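Local structure of probable translation initiation factor eIF-2B subunit epsilon (5B04) at residues 64-69 against 91-96; 54-59 against 83-88; 370-375 against 387-392. The protein acts as the epsilon subunit of eIF2B, the complex that catalyses exchange of GDP for GTP on the gamma subunit of initiation factor eIF2. One frame throughout, in Å; residues are numbered along the deposited sequence.

In the fold
Contacts 1 and 2 belong to the nucleotidyltransferase-like region, and contact 3 to the left-handed beta-helix region that follows it in the chain. The first two have centres about 8 Å apart and their segments alternate in sequence: helix segment 54-59, strand segment 64-69, loop segment 83-88, then 91-96. They touch through Phe93, whose ring meets those of Phe55 and Trp86, so that sheet, helix 50-61 and loop share one hydrophobic cluster. Contact 3 comes later in the chain, with its centre about 39 Å from that of contact 1 and 33 Å from that of contact 2. The subunit thus joins an alpha/beta region to a repetitive beta-helix.

Contact 1 of 3, residues 64-69 against 91-96; sequences QEVYVF and SPFSVN
Gln64 meets the second segment through its backbone: Ser94 N donates to Gln64 O over 3.2 Å from above the carbonyl plane, while Phe93 CB rests against Gln64 C. From here two parallel strands run in register, Glu65 beside Ser94, Val66 beside Val95 and Tyr67 beside Asn96. Glu65 sends its extended side chain to the face shared with Ser94, where its aliphatic CG passes Ser94 OG; its carboxylate OE1 accepts a 2.5 Å hydrogen bond from Tyr67 OH, two residues on along the same face. Val66 bonds through both backbone polar atoms, its N to Ser94 O at 2.8 Å and its O to Asn96 N. Its side chain turns to the other face, where a branched apolar residue suits the buried setting. CG2, anti to the carbonyl carbon, lies over one face of the Phe93 ring, 3.9 Å from the ring centroid and displaced toward the rim near CD1, a CH-pi contact. Phe93 CG sits between its backbone N and carbonyl carbon (chi1 51°), and the ring beyond it lies against Val66. Tyr67 lies alongside Asn96, both side chains pointing the same way, and its CD1 comes 3.6 Å from Asn96 CB; a tyrosine suits the place because its ring offers carbon to Asn96 while its hydroxyl can bond to Glu65. Val68 N continues the pairing with a 3.0 Å bond to Asn96 O, and its CG2 packs against Val95 CG1. Strand 65-70, helix 74-83 and strand 94-99 form a beta-alpha-beta unit of the nucleotidyltransferase-like domain. Strand 19-23 pairs with the other edge of strand 65-70, and helix 50-61 covers the valine face, placing Phe55 and Leu58 against Val66 and Ala59 against Phe93.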
ATOM      1  N   GLN I  64     -17.325 -29.389 -46.814  1.00 79.28           N
ATOM      2  CA  GLN I  64     -17.800 -28.572 -47.924  1.00 74.91           C
ATOM      3  C   GLN I  64     -19.055 -29.152 -48.569  1.00 78.70           C
ATOM      4  O   GLN I  64     -19.759 -28.463 -49.307  1.00 71.46           O
ATOM      5  CB  GLN I  64     -16.703 -28.429 -48.983  1.00 85.33           C
ATOM      6  CG  GLN I  64     -15.381 -27.886 -48.464  1.00 85.55           C
ATOM      7  CD  GLN I  64     -15.345 -26.371 -48.418  1.00 88.94           C
ATOM      8  OE1 GLN I  64     -16.287 -25.728 -47.956  1.00 87.15           O
ATOM      9  NE2 GLN I  64     -14.252 -25.793 -48.902  1.00 85.62           N
ATOM     10  N   GLU I  65     -19.337 -30.419 -48.279  1.00 72.48           N
ATOM     11  CA  GLU I  65     -20.365 -31.154 -49.006  1.00 56.85           C
ATOM     12  C   GLU I  65     -20.977 -32.261 -48.148  1.00 69.34           C
ATOM     13  O   GLU I  65     -20.270 -33.129 -47.649  1.00 67.53           O
ATOM     14  CB  GLU I  65     -19.758 -31.733 -50.286  1.00 76.18           C
ATOM     15  CG  GLU I  65     -20.731 -32.382 -51.249  1.00 87.72           C
ATOM     16  CD  GLU I  65     -20.068 -32.725 -52.570  1.00 95.96           C
ATOM     17  OE1 GLU I  65     -20.282 -33.844 -53.080  1.00109.14           O
ATOM     18  OE2 GLU I  65     -19.324 -31.872 -53.098  1.00 76.62           O
ATOM     19  N   VAL I  66     -22.292 -32.232 -47.969  1.00 74.77           N
ATOM     20  CA  VAL I  66     -22.947 -33.206 -47.101  1.00 68.81           C
ATOM     21  C   VAL I  66     -24.045 -33.986 -47.818  1.00 77.40           C
ATOM     22  O   VAL I  66     -24.899 -33.405 -48.487  1.00 73.80           O
ATOM     23  CB  VAL I  66     -23.547 -32.523 -45.852  1.00 66.35           C
ATOM     24  CG1 VAL I  66     -24.392 -33.506 -45.052  1.00 72.82           C
ATOM     25  CG2 VAL I  66     -22.443 -31.941 -44.987  1.00 68.38           C
ATOM     26  N   TYR I  67     -24.010 -35.308 -47.677  1.00 73.04           N
ATOM     27  CA  TYR I  67     -25.072 -36.164 -48.192  1.00 75.14           C
ATOM     28  C   TYR I  67     -25.779 -36.883 -47.051  1.00 67.23           C
ATOM     29  O   TYR I  67     -25.165 -37.654 -46.314  1.00 62.63           O
ATOM     30  CB  TYR I  67     -24.519 -37.176 -49.194  1.00 80.34           C
ATOM     31  CG  TYR I  67     -23.979 -36.541 -50.450  1.00 84.05           C
ATOM     32  CD1 TYR I  67     -24.835 -35.997 -51.399  1.00 75.02           C
ATOM     33  CD2 TYR I  67     -22.613 -36.482 -50.687  1.00 81.58           C
ATOM     34  CE1 TYR I  67     -24.346 -35.412 -52.548  1.00 78.08           C
ATOM     35  CE2 TYR I  67     -22.116 -35.901 -51.833  1.00 90.38           C
ATOM     36  CZ  TYR I  67     -22.985 -35.367 -52.762  1.00 93.53           C
ATOM     37  OH  TYR I  67     -22.492 -34.785 -53.907  1.00101.47           O
ATOM     38  N   VAL I  68     -27.074 -36.623 -46.912  1.00 64.16           N
ATOM     39  CA  VAL I  68     -27.852 -37.204 -45.829  1.00 64.68           C
ATOM     40  C   VAL I  68     -28.711 -38.367 -46.314  1.00 69.18           C
ATOM     41  O   VAL I  68     -29.788 -38.162 -46.874  1.00 69.69           O
ATOM     42  CB  VAL I  68     -28.760 -36.154 -45.162  1.00 65.25           C
ATOM     43  CG1 VAL I  68     -29.399 -36.728 -43.908  1.00 61.48           C
ATOM     44  CG2 VAL I  68     -27.964 -34.902 -44.830  1.00 59.27           C
ATOM     45  N   PHE I  69     -28.223 -39.586 -46.104  1.00 64.07           N
ATOM     46  CA  PHE I  69     -29.004 -40.779 -46.402  1.00 63.82           C
ATOM     47  C   PHE I  69     -30.181 -40.881 -45.441  1.00 70.24           C
ATOM     48  O   PHE I  69     -29.996 -40.990 -44.229  1.00 79.10           O
ATOM     49  CB  PHE I  69     -28.138 -42.037 -46.313  1.00 69.93           C
ATOM     50  CG  PHE I  69     -27.298 -42.286 -47.533  1.00 71.55           C
ATOM     51  CD1 PHE I  69     -27.840 -42.901 -48.649  1.00 66.68           C
ATOM     52  CD2 PHE I  69     -25.965 -41.915 -47.561  1.00 74.32           C
ATOM     53  CE1 PHE I  69     -27.071 -43.139 -49.771  1.00 65.50           C
ATOM     54  CE2 PHE I  69     -25.190 -42.148 -48.683  1.00 72.60           C
ATOM     55  CZ  PHE I  69     -25.745 -42.761 -49.788  1.00 70.72           C
ATOM     56  N   SER I  91     -24.074 -20.660 -46.253  1.00 71.13           N
ATOM     57  CA  SER I  91     -23.800 -21.944 -45.618  1.00 62.60           C
ATOM     58  C   SER I  91     -22.380 -22.428 -45.891  1.00 61.96           C
ATOM     59  O   SER I  91     -21.874 -22.283 -47.004  1.00 80.39           O
ATOM     60  CB  SER I  91     -24.804 -22.995 -46.093  1.00 71.84           C
ATOM     61  OG  SER I  91     -24.490 -24.275 -45.570  1.00 75.40           O
ATOM     62  N   PRO I  92     -21.729 -23.000 -44.865  1.00 64.63           N
ATOM     63  CA  PRO I  92     -20.372 -23.543 -44.995  1.00 67.40           C
ATOM     64  C   PRO I  92     -20.312 -24.702 -45.984  1.00 73.43           C
ATOM     65  O   PRO I  92     -19.315 -24.860 -46.688  1.00 73.04           O
ATOM     66  CB  PRO I  92     -20.046 -24.023 -43.575  1.00 49.93           C
ATOM     67  CG  PRO I  92     -20.983 -23.276 -42.687  1.00 57.70           C
ATOM     68  CD  PRO I  92     -22.234 -23.108 -43.486  1.00 59.99           C
ATOM     69  N   PHE I  93     -21.375 -25.499 -46.031  1.00 67.29           N
ATOM     70  CA  PHE I  93     -21.424 -26.652 -46.920  1.00 72.53           C
ATOM     71  C   PHE I  93     -22.762 -26.771 -47.641  1.00 83.89           C
ATOM     72  O   PHE I  93     -23.782 -26.272 -47.166  1.00 83.56           O
ATOM     73  CB  PHE I  93     -21.141 -27.941 -46.141  1.00 71.69           C
ATOM     74  CG  PHE I  93     -21.974 -28.103 -44.897  1.00 69.89           C
ATOM     75  CD1 PHE I  93     -23.286 -28.539 -44.972  1.00 75.33           C
ATOM     76  CD2 PHE I  93     -21.434 -27.837 -43.649  1.00 67.85           C
ATOM     77  CE1 PHE I  93     -24.048 -28.696 -43.829  1.00 77.53           C
ATOM     78  CE2 PHE I  93     -22.191 -27.991 -42.503  1.00 67.84           C
ATOM     79  CZ  PHE I  93     -23.499 -28.423 -42.593  1.00 73.52           C
ATOM     80  N   SER I  94     -22.745 -27.437 -48.790  1.00 77.13           N
ATOM     81  CA  SER I  94     -23.970 -27.739 -49.518  1.00 77.25           C
ATOM     82  C   SER I  94     -24.575 -29.029 -48.981  1.00 78.10           C
ATOM     83  O   SER I  94     -23.856 -29.986 -48.693  1.00 78.49           O
ATOM     84  CB  SER I  94     -23.696 -27.864 -51.018  1.00 64.31           C
ATOM     85  OG  SER I  94     -22.942 -29.031 -51.300  1.00 66.40           O
ATOM     86  N   VAL I  95     -25.896 -29.054 -48.839  1.00 69.80           N
ATOM     87  CA  VAL I  95     -26.567 -30.235 -48.313  1.00 66.29           C
ATOM     88  C   VAL I  95     -27.458 -30.885 -49.365  1.00 78.64           C
ATOM     89  O   VAL I  95     -28.326 -30.237 -49.949  1.00 83.43           O
ATOM     90  CB  VAL I  95     -27.420 -29.898 -47.079  1.00 68.57           C
ATOM     91  CG1 VAL I  95     -27.702 -31.160 -46.279  1.00 70.70           C
ATOM     92  CG2 VAL I  95     -26.713 -28.869 -46.212  1.00 92.68           C
ATOM     93  N   ASN I  96     -27.230 -32.173 -49.602  1.00 68.02           N
ATOM     94  CA  ASN I  96     -28.043 -32.940 -50.536  1.00 69.44           C
ATOM     95  C   ASN I  96     -28.579 -34.208 -49.884  1.00 69.31           C
ATOM     96  O   ASN I  96     -27.838 -34.939 -49.229  1.00 65.17           O
ATOM     97  CB  ASN I  96     -27.237 -33.292 -51.787  1.00 81.50           C
ATOM     98  CG  ASN I  96     -26.940 -32.081 -52.649  1.00 90.11           C
ATOM     99  OD1 ASN I  96     -27.812 -31.247 -52.890  1.00 78.72           O
ATOM    100  ND2 ASN I  96     -25.701 -31.977 -53.117  1.00 97.76           N
TER

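Contact 2 of 3, residues 54-59 against 83-88; sequences TFEFLA and KSKWNL
Glu56 OE2 receives Lys85 NZ at 3.1 Å, a hydrogen-bonded salt bridge in which the ammonium group approaches nearly along the carboxylate C-O axis. The two side chains cross at about a right angle: Glu56 bends at chi2 (-71°), whereas Lys85 stays extended beyond CG and reaches toward the helix. A long, flexible lysine suits this place, since its methylenes can pass over an aromatic surface before the charge meets its mate; CE indeed lies over one face of the Trp86 ring. NZ also makes a weak hydrogen bond to Leu301 O. Phe55 covers the opposite face of the indole. Its CB sits 3.7 Å from the centroid of the six-membered ring, a CH-pi contact, and the phenyl ring turns its edge to the five-membered ring with the planes at 59°, CD2 coming 3.4 Å from Trp86 CD1. One residue thereby touches both rings of the indole. Glu56 CG meets the rim of Trp86 in the ring plane, and the small methyl of Ala59, one helical turn on from Phe55, leaves room for the far end of the indole, its CB lying 3.9 Å from Trp86 CZ3. The large flat tryptophan can thus engage three positions of one helix surface. Its NE1, a polar group within this buried packing, is satisfied by Glu52 OE1, also of helix 50-61. The contact fastens the loop between helix 74-83 and strand 94-99 to helix 50-61, whose Leu58 rests in turn on Ala20 and Val22 of strand 19-23.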
ATOM      1  N   THR I  54     -25.284 -32.082 -35.553  1.00 60.14           N
ATOM      2  CA  THR I  54     -24.458 -32.773 -36.534  1.00 59.10           C
ATOM      3  C   THR I  54     -23.895 -31.794 -37.558  1.00 56.35           C
ATOM      4  O   THR I  54     -22.717 -31.856 -37.907  1.00 60.40           O
ATOM      5  CB  THR I  54     -25.252 -33.873 -37.264  1.00 54.75           C
ATOM      6  OG1 THR I  54     -25.758 -34.813 -36.309  1.00 57.85           O
ATOM      7  CG2 THR I  54     -24.367 -34.602 -38.263  1.00 65.58           C
ATOM      8  N   PHE I  55     -24.742 -30.883 -38.025  1.00 47.34           N
ATOM      9  CA  PHE I  55     -24.333 -29.885 -39.006  1.00 54.57           C
ATOM     10  C   PHE I  55     -23.319 -28.900 -38.431  1.00 54.29           C
ATOM     11  O   PHE I  55     -22.334 -28.565 -39.088  1.00 54.37           O
ATOM     12  CB  PHE I  55     -25.551 -29.131 -39.539  1.00 64.86           C
ATOM     13  CG  PHE I  55     -26.364 -29.914 -40.526  1.00 67.18           C
ATOM     14  CD1 PHE I  55     -25.814 -30.996 -41.193  1.00 64.83           C
ATOM     15  CD2 PHE I  55     -27.678 -29.568 -40.791  1.00 67.12           C
ATOM     16  CE1 PHE I  55     -26.558 -31.719 -42.104  1.00 54.30           C
ATOM     17  CE2 PHE I  55     -28.428 -30.287 -41.702  1.00 66.34           C
ATOM     18  CZ  PHE I  55     -27.867 -31.362 -42.359  1.00 63.24           C
ATOM     19  N   GLU I  56     -23.563 -28.439 -37.207  1.00 57.90           N
ATOM     20  CA  GLU I  56     -22.637 -27.529 -36.537  1.00 55.47           C
ATOM     21  C   GLU I  56     -21.286 -28.199 -36.312  1.00 54.04           C
ATOM     22  O   GLU I  56     -20.252 -27.534 -36.263  1.00 61.56           O
ATOM     23  CB  GLU I  56     -23.217 -27.049 -35.203  1.00 40.82           C
ATOM     24  CG  GLU I  56     -24.360 -26.052 -35.335  1.00 43.32           C
ATOM     25  CD  GLU I  56     -23.902 -24.684 -35.810  1.00 67.09           C
ATOM     26  OE1 GLU I  56     -22.683 -24.411 -35.770  1.00 54.96           O
ATOM     27  OE2 GLU I  56     -24.764 -23.881 -36.223  1.00 58.32           O
ATOM     28  N   PHE I  57     -21.307 -29.522 -36.177  1.00 52.87           N
ATOM     29  CA  PHE I  57     -20.086 -30.301 -36.012  1.00 56.42           C
ATOM     30  C   PHE I  57     -19.320 -30.409 -37.325  1.00 58.24           C
ATOM     31  O   PHE I  57     -18.109 -30.192 -37.366  1.00 60.46           O
ATOM     32  CB  PHE I  57     -20.413 -31.694 -35.477  1.00 51.80           C
ATOM     33  CG  PHE I  57     -19.253 -32.648 -35.522  1.00 55.41           C
ATOM     34  CD1 PHE I  57     -18.181 -32.496 -34.659  1.00 57.55           C
ATOM     35  CD2 PHE I  57     -19.238 -33.699 -36.423  1.00 57.93           C
ATOM     36  CE1 PHE I  57     -17.115 -33.374 -34.696  1.00 58.60           C
ATOM     37  CE2 PHE I  57     -18.177 -34.581 -36.464  1.00 57.76           C
ATOM     38  CZ  PHE I  57     -17.114 -34.418 -35.598  1.00 57.91           C
ATOM     39  N   LEU I  58     -20.033 -30.750 -38.393  1.00 58.81           N
ATOM     40  CA  LEU I  58     -19.428 -30.863 -39.715  1.00 59.38           C
ATOM     41  C   LEU I  58     -18.944 -29.502 -40.201  1.00 57.87           C
ATOM     42  O   LEU I  58     -17.933 -29.405 -40.897  1.00 64.59           O
ATOM     43  CB  LEU I  58     -20.419 -31.461 -40.714  1.00 64.59           C
ATOM     44  CG  LEU I  58     -20.988 -32.839 -40.370  1.00 55.52           C
ATOM     45  CD1 LEU I  58     -21.971 -33.295 -41.437  1.00 54.26           C
ATOM     46  CD2 LEU I  58     -19.875 -33.859 -40.184  1.00 50.41           C
ATOM     47  N   ALA I  59     -19.671 -28.453 -39.829  1.00 55.55           N
ATOM     48  CA  ALA I  59     -19.272 -27.089 -40.159  1.00 62.77           C
ATOM     49  C   ALA I  59     -17.978 -26.732 -39.439  1.00 62.53           C
ATOM     50  O   ALA I  59     -17.096 -26.088 -40.005  1.00 66.87           O
ATOM     51  CB  ALA I  59     -20.374 -26.106 -39.795  1.00 49.80           C
ATOM     52  N   LYS I  83     -35.415 -25.082 -45.989  1.00 73.38           N
ATOM     53  CA  LYS I  83     -35.720 -23.797 -45.371  1.00 92.40           C
ATOM     54  C   LYS I  83     -34.828 -23.524 -44.163  1.00 84.93           C
ATOM     55  O   LYS I  83     -34.986 -22.511 -43.481  1.00 74.54           O
ATOM     56  CB  LYS I  83     -37.196 -23.737 -44.973  1.00 85.39           C
ATOM     57  CG  LYS I  83     -38.064 -24.738 -45.719  1.00 90.29           C
ATOM     58  CD  LYS I  83     -39.517 -24.298 -45.795  1.00110.56           C
ATOM     59  CE  LYS I  83     -39.749 -23.387 -46.991  1.00123.04           C
ATOM     60  NZ  LYS I  83     -41.198 -23.194 -47.275  1.00118.29           N
ATOM     61  N   SER I  84     -33.888 -24.428 -43.903  1.00 79.02           N
ATOM     62  CA  SER I  84     -32.896 -24.209 -42.857  1.00 70.19           C
ATOM     63  C   SER I  84     -31.821 -23.256 -43.361  1.00 71.85           C
ATOM     64  O   SER I  84     -31.748 -22.965 -44.555  1.00 75.16           O
ATOM     65  CB  SER I  84     -32.265 -25.528 -42.409  1.00 72.85           C
ATOM     66  OG  SER I  84     -31.511 -26.114 -43.455  1.00 67.25           O
ATOM     67  N   LYS I  85     -30.984 -22.776 -42.448  1.00 86.71           N
ATOM     68  CA  LYS I  85     -29.922 -21.840 -42.797  1.00 76.74           C
ATOM     69  C   LYS I  85     -28.802 -22.518 -43.582  1.00 71.26           C
ATOM     70  O   LYS I  85     -27.952 -21.849 -44.168  1.00 73.42           O
ATOM     71  CB  LYS I  85     -29.352 -21.189 -41.536  1.00 83.94           C
ATOM     72  CG  LYS I  85     -28.881 -22.187 -40.491  1.00 85.57           C
ATOM     73  CD  LYS I  85     -28.190 -21.494 -39.329  1.00 65.34           C
ATOM     74  CE  LYS I  85     -27.785 -22.495 -38.258  1.00 73.70           C
ATOM     75  NZ  LYS I  85     -26.882 -21.891 -37.242  1.00 78.57           N
ATOM     76  N   TRP I  86     -28.808 -23.847 -43.593  1.00 62.57           N
ATOM     77  CA  TRP I  86     -27.758 -24.612 -44.256  1.00 73.21           C
ATOM     78  C   TRP I  86     -27.974 -24.699 -45.764  1.00 83.91           C
ATOM     79  O   TRP I  86     -27.116 -25.196 -46.494  1.00 75.35           O
ATOM     80  CB  TRP I  86     -27.668 -26.016 -43.658  1.00 66.98           C
ATOM     81  CG  TRP I  86     -27.460 -26.009 -42.176  1.00 73.22           C
ATOM     82  CD1 TRP I  86     -28.399 -26.239 -41.215  1.00 73.52           C
ATOM     83  CD2 TRP I  86     -26.232 -25.746 -41.485  1.00 74.63           C
ATOM     84  NE1 TRP I  86     -27.832 -26.141 -39.968  1.00 68.39           N
ATOM     85  CE2 TRP I  86     -26.506 -25.839 -40.106  1.00 71.69           C
ATOM     86  CE3 TRP I  86     -24.932 -25.443 -41.898  1.00 81.18           C
ATOM     87  CZ2 TRP I  86     -25.521 -25.640 -39.137  1.00 62.15           C
ATOM     88  CZ3 TRP I  86     -23.958 -25.248 -40.935  1.00 77.77           C
ATOM     89  CH2 TRP I  86     -24.259 -25.347 -39.570  1.00 63.37           C
ATOM     90  N   ASN I  87     -29.124 -24.219 -46.227  1.00 85.36           N
ATOM     91  CA  ASN I  87     -29.408 -24.182 -47.655  1.00 81.53           C
ATOM     92  C   ASN I  87     -29.339 -22.750 -48.171  1.00 75.97           C
ATOM     93  O   ASN I  87     -29.614 -22.480 -49.340  1.00 85.13           O
ATOM     94  CB  ASN I  87     -30.776 -24.793 -47.949  1.00 82.33           C
ATOM     95  CG  ASN I  87     -30.896 -25.291 -49.375  1.00 78.42           C
ATOM     96  OD1 ASN I  87     -31.472 -24.621 -50.232  1.00 95.51           O
ATOM     97  ND2 ASN I  87     -30.350 -26.473 -49.636  1.00 75.00           N
ATOM     98  N   LEU I  88     -28.972 -21.839 -47.276  1.00 74.30           N
ATOM     99  CA  LEU I  88     -28.732 -20.446 -47.627  1.00 70.68           C
ATOM    100  C   LEU I  88     -27.380 -20.332 -48.332  1.00 77.43           C
ATOM    101  O   LEU I  88     -26.550 -21.234 -48.221  1.00 75.24           O
ATOM    102  CB  LEU I  88     -28.780 -19.564 -46.374  1.00 84.36           C
ATOM    103  CG  LEU I  88     -30.125 -18.945 -45.971  1.00 80.33           C
ATOM    104  CD1 LEU I  88     -31.252 -19.968 -45.990  1.00 82.80           C
ATOM    105  CD2 LEU I  88     -30.024 -18.296 -44.598  1.00 77.63           C
TER

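Contact 3 of 3, residues 370-375 against 387-392; sequences DVVIGD and SVKIGN
Lys389 turns CG anti to its carbonyl carbon, bends at chi2 (-61°) and then runs extended, which carries CD past Val372 CB and sets NZ 3.2 Å from Asp370 O. The ammonium group thus reaches a backbone carbonyl of the neighbouring turn, approaching almost in line with its C=O bond. An alanine here would probably leave Asp370 O without this donor and uncover the flank of Val372 along which the lysine methylenes lie. Ile373 and Ile390 both hold CG1 anti to their carbonyl carbons and lie side by side, pointing the same way, their CG1 atoms 3.8 Å apart; the like shapes of the two isoleucines let them stack from one turn to the next. The two strands form a short parallel pairing: Val372 N donates to Val388 O, Ile390 N to Val372 O at 2.7 Å, and Gly374 N to Ile390 O. Glycine probably suits position 374, where a beta carbon would come too near Asn392 OD1 as it is modelled, 3.4 Å from Gly374 CA. That same OD1 accepts a weak hydrogen bond from Asp375 N over 3.0 Å, an asparagine amide continuing the bonding between turns beyond the short strands. The carboxylate of Asp375 looks to the preceding turn, where OD1 accepts from Ser358 N. The repeated V-x-I-G pattern and stacked parallel strands are those of a left-handed beta-helix built from hexapeptide repeats. Strands 372-373 and 389-390 are adjacent members of one parallel sheet, between strands 355-356 and 407-408, and on the interior side Ile373 and Ile390 both pack on Leu384 of strand 383-384.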
ATOM      1  N   ASP I 370     -45.685 -27.293 -26.856  1.00 62.99           N
ATOM      2  CA  ASP I 370     -47.140 -27.275 -26.687  1.00 61.01           C
ATOM      3  C   ASP I 370     -47.700 -28.362 -25.768  1.00 63.88           C
ATOM      4  O   ASP I 370     -48.864 -28.743 -25.892  1.00 68.50           O
ATOM      5  CB  ASP I 370     -47.823 -27.367 -28.054  1.00 61.74           C
ATOM      6  CG  ASP I 370     -47.512 -26.176 -28.939  1.00 84.62           C
ATOM      7  OD1 ASP I 370     -46.484 -26.213 -29.647  1.00 87.97           O
ATOM      8  OD2 ASP I 370     -48.295 -25.203 -28.925  1.00 79.17           O
ATOM      9  N   VAL I 371     -46.883 -28.850 -24.840  1.00 54.98           N
ATOM     10  CA  VAL I 371     -47.359 -29.816 -23.855  1.00 48.31           C
ATOM     11  C   VAL I 371     -48.114 -29.105 -22.737  1.00 63.41           C
ATOM     12  O   VAL I 371     -47.600 -28.166 -22.129  1.00 71.07           O
ATOM     13  CB  VAL I 371     -46.204 -30.633 -23.247  1.00 56.01           C
ATOM     14  CG1 VAL I 371     -46.732 -31.596 -22.194  1.00 49.30           C
ATOM     15  CG2 VAL I 371     -45.459 -31.386 -24.333  1.00 63.64           C
ATOM     16  N   VAL I 372     -49.337 -29.553 -22.471  1.00 69.54           N
ATOM     17  CA  VAL I 372     -50.148 -28.972 -21.406  1.00 65.15           C
ATOM     18  C   VAL I 372     -50.348 -29.969 -20.270  1.00 64.63           C
ATOM     19  O   VAL I 372     -50.811 -31.089 -20.486  1.00 58.98           O
ATOM     20  CB  VAL I 372     -51.522 -28.510 -21.928  1.00 56.15           C
ATOM     21  CG1 VAL I 372     -52.457 -28.196 -20.770  1.00 52.14           C
ATOM     22  CG2 VAL I 372     -51.361 -27.300 -22.837  1.00 67.07           C
ATOM     23  N   ILE I 373     -49.991 -29.555 -19.058  1.00 76.78           N
ATOM     24  CA  ILE I 373     -50.099 -30.419 -17.889  1.00 71.80           C
ATOM     25  C   ILE I 373     -50.938 -29.766 -16.795  1.00 73.15           C
ATOM     26  O   ILE I 373     -50.618 -28.678 -16.317  1.00 79.13           O
ATOM     27  CB  ILE I 373     -48.712 -30.773 -17.333  1.00 67.67           C
ATOM     28  CG1 ILE I 373     -47.945 -31.619 -18.349  1.00 72.96           C
ATOM     29  CG2 ILE I 373     -48.839 -31.517 -16.013  1.00 74.74           C
ATOM     30  CD1 ILE I 373     -46.454 -31.602 -18.155  1.00 55.18           C
ATOM     31  N   GLY I 374     -52.013 -30.442 -16.404  1.00 77.41           N
ATOM     32  CA  GLY I 374     -52.947 -29.912 -15.427  1.00 79.70           C
ATOM     33  C   GLY I 374     -52.422 -29.918 -14.005  1.00 87.05           C
ATOM     34  O   GLY I 374     -51.297 -30.342 -13.749  1.00 91.03           O
ATOM     35  N   ASP I 375     -53.255 -29.453 -13.078  1.00 84.69           N
ATOM     36  CA  ASP I 375     -52.866 -29.303 -11.680  1.00 63.31           C
ATOM     37  C   ASP I 375     -52.619 -30.642 -10.983  1.00 75.01           C
ATOM     38  O   ASP I 375     -53.161 -31.672 -11.387  1.00 84.77           O
ATOM     39  CB  ASP I 375     -53.943 -28.522 -10.921  1.00 58.04           C
ATOM     40  CG  ASP I 375     -54.383 -27.268 -11.654  1.00 67.13           C
ATOM     41  OD1 ASP I 375     -53.534 -26.628 -12.305  1.00 66.33           O
ATOM     42  OD2 ASP I 375     -55.582 -26.923 -11.580  1.00 68.45           O
ATOM     43  N   SER I 387     -47.743 -31.241 -28.268  1.00 67.02           N
ATOM     44  CA  SER I 387     -49.189 -31.140 -28.072  1.00 62.01           C
ATOM     45  C   SER I 387     -49.779 -32.292 -27.263  1.00 69.48           C
ATOM     46  O   SER I 387     -50.926 -32.684 -27.473  1.00 77.87           O
ATOM     47  CB  SER I 387     -49.897 -31.042 -29.425  1.00 59.92           C
ATOM     48  OG  SER I 387     -49.658 -29.782 -30.028  1.00 61.45           O
ATOM     49  N   VAL I 388     -48.990 -32.831 -26.340  1.00 54.22           N
ATOM     50  CA  VAL I 388     -49.490 -33.829 -25.406  1.00 55.12           C
ATOM     51  C   VAL I 388     -50.197 -33.135 -24.249  1.00 62.36           C
ATOM     52  O   VAL I 388     -49.649 -32.218 -23.639  1.00 71.68           O
ATOM     53  CB  VAL I 388     -48.360 -34.722 -24.861  1.00 49.22           C
ATOM     54  CG1 VAL I 388     -48.813 -35.456 -23.609  1.00 45.80           C
ATOM     55  CG2 VAL I 388     -47.907 -35.705 -25.921  1.00 59.11           C
ATOM     56  N   LYS I 389     -51.419 -33.565 -23.959  1.00 60.92           N
ATOM     57  CA  LYS I 389     -52.173 -32.992 -22.852  1.00 63.29           C
ATOM     58  C   LYS I 389     -52.266 -33.987 -21.702  1.00 65.17           C
ATOM     59  O   LYS I 389     -52.632 -35.145 -21.900  1.00 65.70           O
ATOM     60  CB  LYS I 389     -53.573 -32.575 -23.305  1.00 62.96           C
ATOM     61  CG  LYS I 389     -53.638 -32.009 -24.717  1.00 92.68           C
ATOM     62  CD  LYS I 389     -52.798 -30.750 -24.871  1.00 89.82           C
ATOM     63  CE  LYS I 389     -52.853 -30.237 -26.302  1.00 94.12           C
ATOM     64  NZ  LYS I 389     -51.982 -29.047 -26.511  1.00 82.28           N
ATOM     65  N   ILE I 390     -51.921 -33.533 -20.503  1.00 69.09           N
ATOM     66  CA  ILE I 390     -52.048 -34.361 -19.312  1.00 54.46           C
ATOM     67  C   ILE I 390     -53.110 -33.773 -18.392  1.00 66.73           C
ATOM     68  O   ILE I 390     -53.063 -32.591 -18.051  1.00 68.37           O
ATOM     69  CB  ILE I 390     -50.716 -34.482 -18.553  1.00 55.62           C
ATOM     70  CG1 ILE I 390     -49.584 -34.844 -19.515  1.00 57.13           C
ATOM     71  CG2 ILE I 390     -50.826 -35.521 -17.453  1.00 64.81           C
ATOM     72  CD1 ILE I 390     -49.764 -36.184 -20.184  1.00 59.65           C
ATOM     73  N   GLY I 391     -54.071 -34.601 -17.998  1.00 69.09           N
ATOM     74  CA  GLY I 391     -55.170 -34.149 -17.166  1.00 74.10           C
ATOM     75  C   GLY I 391     -54.762 -33.887 -15.730  1.00 76.15           C
ATOM     76  O   GLY I 391     -53.600 -34.058 -15.365  1.00 79.59           O
ATOM     77  N   ASN I 392     -55.723 -33.466 -14.916  1.00 74.49           N
ATOM     78  CA  ASN I 392     -55.474 -33.205 -13.504  1.00 71.95           C
ATOM     79  C   ASN I 392     -55.205 -34.490 -12.729  1.00 72.03           C
ATOM     80  O   ASN I 392     -55.737 -35.548 -13.067  1.00 67.64           O
ATOM     81  CB  ASN I 392     -56.658 -32.465 -12.880  1.00 62.20           C
ATOM     82  CG  ASN I 392     -56.915 -31.120 -13.530  1.00 74.88           C
ATOM     83  OD1 ASN I 392     -55.984 -30.431 -13.946  1.00 75.79           O
ATOM     84  ND2 ASN I 392     -58.184 -30.739 -13.619  1.00 76.64           N
TER